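Local coordinates for caprin-2 (Danio rerio, PDB 4OUS), which probably acts in canonical Wnt signalling through its trimeric, calcium-binding C1q domain, at residues R44-T50 against L102-V108. The protein carries 1 engineered substitution. Sequence-based numbering, arbitrary orientation.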
loop_
_atom_site.group_PDB
_atom_site.type_symbol
_atom_site.label_atom_id
_atom_site.label_comp_id
_atom_site.label_asym_id
_atom_site.label_seq_id
_atom_site.Cartn_x
_atom_site.Cartn_y
_atom_site.Cartn_z
ATOM N N ARG A 44 17.833 -7.430 -4.235
ATOM C CA ARG A 44 17.651 -6.708 -5.490
ATOM C C ARG A 44 16.782 -7.446 -6.497
ATOM O O ARG A 44 16.952 -8.648 -6.746
ATOM C CB ARG A 44 19.006 -6.400 -6.138
ATOM C CG ARG A 44 19.865 -5.429 -5.335
ATOM C CD ARG A 44 21.252 -5.254 -5.939
ATOM N NE ARG A 44 21.973 -4.153 -5.301
ATOM C CZ ARG A 44 22.177 -2.967 -5.865
ATOM N NH1 ARG A 44 21.730 -2.726 -7.089
ATOM N NH2 ARG A 44 22.835 -2.022 -5.206
ATOM N N PHE A 45 15.859 -6.692 -7.081
ATOM C CA PHE A 45 15.140 -7.089 -8.282
ATOM C C PHE A 45 15.896 -6.592 -9.505
ATOM O O PHE A 45 16.220 -5.408 -9.576
ATOM C CB PHE A 45 13.732 -6.501 -8.266
ATOM C CG PHE A 45 12.982 -6.696 -9.551
ATOM C CD1 PHE A 45 12.405 -7.916 -9.847
ATOM C CD2 PHE A 45 12.859 -5.664 -10.464
ATOM C CE1 PHE A 45 11.708 -8.104 -11.028
ATOM C CE2 PHE A 45 12.160 -5.845 -11.646
ATOM C CZ PHE A 45 11.587 -7.066 -11.927
ATOM N N THR A 46 16.170 -7.475 -10.457
ATOM C CA THR A 46 16.798 -7.059 -11.704
ATOM C C THR A 46 15.765 -7.055 -12.818
ATOM O O THR A 46 15.054 -8.040 -13.023
ATOM C CB THR A 46 17.970 -7.976 -12.069
ATOM O OG1 THR A 46 18.944 -7.918 -11.021
ATOM C CG2 THR A 46 18.623 -7.527 -13.366
ATOM N N CYS A 47 15.679 -5.940 -13.533
ATOM C CA CYS A 47 14.744 -5.826 -14.639
ATOM C C CYS A 47 15.149 -6.728 -15.801
ATOM O O CYS A 47 16.242 -6.571 -16.339
ATOM C CB CYS A 47 14.675 -4.378 -15.108
ATOM S SG CYS A 47 13.652 -4.128 -16.546
ATOM N N PRO A 48 14.269 -7.659 -16.205
ATOM C CA PRO A 48 14.602 -8.556 -17.320
ATOM C C PRO A 48 14.194 -8.017 -18.685
ATOM O O PRO A 48 14.597 -8.571 -19.706
ATOM C CB PRO A 48 13.793 -9.808 -16.999
ATOM C CG PRO A 48 12.557 -9.261 -16.358
ATOM C CD PRO A 48 13.016 -8.067 -15.540
ATOM N N ALA A 49 13.384 -6.965 -18.693
ATOM C CA ALA A 49 12.827 -6.439 -19.926
ATOM C C ALA A 49 12.349 -5.027 -19.683
ATOM O O ALA A 49 11.634 -4.759 -18.716
ATOM C CB ALA A 49 11.686 -7.315 -20.423
ATOM N N THR A 50 12.765 -4.119 -20.551
ATOM C CA THR A 50 12.366 -2.729 -20.438
ATOM C C THR A 50 10.844 -2.644 -20.373
ATOM O O THR A 50 10.142 -3.350 -21.098
ATOM C CB THR A 50 12.942 -1.928 -21.610
ATOM O OG1 THR A 50 14.372 -1.966 -21.513
ATOM C CG2 THR A 50 12.469 -0.487 -21.595
ATOM N N LEU A 102 11.491 1.059 -16.134
ATOM C CA LEU A 102 12.795 0.426 -15.986
ATOM C C LEU A 102 13.357 0.024 -17.336
ATOM O O LEU A 102 12.613 -0.241 -18.280
ATOM C CB LEU A 102 12.712 -0.808 -15.092
ATOM C CG LEU A 102 12.191 -0.610 -13.670
ATOM C CD1 LEU A 102 12.196 -1.943 -12.947
ATOM C CD2 LEU A 102 13.013 0.418 -12.916
ATOM N N PHE A 103 14.681 -0.030 -17.405
ATOM C CA PHE A 103 15.383 -0.582 -18.551
ATOM C C PHE A 103 15.994 -1.902 -18.156
ATOM O O PHE A 103 16.353 -2.093 -16.994
ATOM C CB PHE A 103 16.460 0.376 -19.038
ATOM C CG PHE A 103 15.911 1.645 -19.588
ATOM C CD1 PHE A 103 15.687 1.778 -20.948
ATOM C CD2 PHE A 103 15.599 2.703 -18.750
ATOM C CE1 PHE A 103 15.170 2.948 -21.466
ATOM C CE2 PHE A 103 15.083 3.877 -19.261
ATOM C CZ PHE A 103 14.868 3.999 -20.622
ATOM N N GLN A 104 16.109 -2.814 -19.115
ATOM C CA GLN A 104 16.707 -4.110 -18.841
ATOM C C GLN A 104 18.043 -3.930 -18.130
ATOM O O GLN A 104 18.888 -3.138 -18.554
ATOM C CB GLN A 104 16.885 -4.911 -20.130
ATOM C CG GLN A 104 17.415 -6.314 -19.882
ATOM C CD GLN A 104 17.493 -7.147 -21.143
ATOM O OE1 GLN A 104 16.951 -6.773 -22.182
ATOM N NE2 GLN A 104 18.168 -8.288 -21.056
ATOM N N GLY A 105 18.212 -4.645 -17.026
ATOM C CA GLY A 105 19.437 -4.566 -16.253
ATOM C C GLY A 105 19.360 -3.641 -15.051
ATOM O O GLY A 105 20.172 -3.760 -14.133
ATOM N N ASP A 106 18.406 -2.709 -15.047
ATOM C CA ASP A 106 18.187 -1.866 -13.875
ATOM C C ASP A 106 17.905 -2.722 -12.648
ATOM O O ASP A 106 17.295 -3.793 -12.748
ATOM C CB ASP A 106 17.011 -0.909 -14.078
ATOM C CG ASP A 106 17.348 0.275 -14.954
ATOM O OD1 ASP A 106 18.542 0.498 -15.252
ATOM O OD2 ASP A 106 16.399 0.997 -15.329
ATOM N N GLN A 107 18.328 -2.239 -11.489
ATOM C CA GLN A 107 18.052 -2.947 -10.248
ATOM C C GLN A 107 17.245 -2.095 -9.285
ATOM O O GLN A 107 17.502 -0.899 -9.128
ATOM C CB GLN A 107 19.357 -3.408 -9.615
ATOM C CG GLN A 107 20.028 -4.498 -10.441
ATOM C CD GLN A 107 21.266 -5.058 -9.789
ATOM O OE1 GLN A 107 22.071 -4.317 -9.230
ATOM N NE2 GLN A 107 21.430 -6.373 -9.858
ATOM N N VAL A 108 16.249 -2.712 -8.663
ATOM C CA VAL A 108 15.386 -2.020 -7.725
ATOM C C VAL A 108 15.492 -2.751 -6.389
ATOM O O VAL A 108 15.469 -3.986 -6.346
ATOM C CB VAL A 108 13.930 -1.966 -8.235
ATOM C CG1 VAL A 108 13.017 -1.326 -7.204
ATOM C CG2 VAL A 108 13.862 -1.205 -9.557
HETATM O O HOH W 1 14.356 -5.177 -22.909
#
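The Phe45 ring turns its edge to two apolar side chains, with CE2 4.1 Å from Leu102 CD1 and CD2 4.4 Å from Val108 CB; next to it, Cys47 SG packs 3.7 Å from Leu102 CB. The backbone that carries these side chains is antiparallel: Phe45 and Val108 form a hydrogen-bonded pair, Phe45 N to Val108 O and Val108 N to Phe45 O both being 2.8 Å. Thr46 and Gln107 follow as a non-hydrogen-bonded pair whose side chains lie on the face opposite Phe45 and Val108, where Gln107 NE2 donates to Thr46 OG1 (3.1 Å) and Arg44 NH1 reaches Gln107 OE1 in a weak hydrogen bond of 2.7 Å. Beyond the strands, Cys47 N still hydrogen-bonds to Asp106 O, and Gly105 N to Cys47 O, each at 2.8 Å, so the loop holds on to a type II turn, Phe103 to Asp106. At phi 98° a CB on residue 105 would jam against Gln104 O, so the turn calls for glycine; Asp106 OD2 accepts from Phe103 N at 2.9 Å. Thr50 OG1 takes Gln104 N at 3.1 Å. In the C1q jelly roll, this turn carries the chain from strand 93-102 of one sheet into strand 107-114 of the other, with Tyr53 of strand 51-60 against Cys47 and Leu102, and Leu72 of strand 68-74 against Val108.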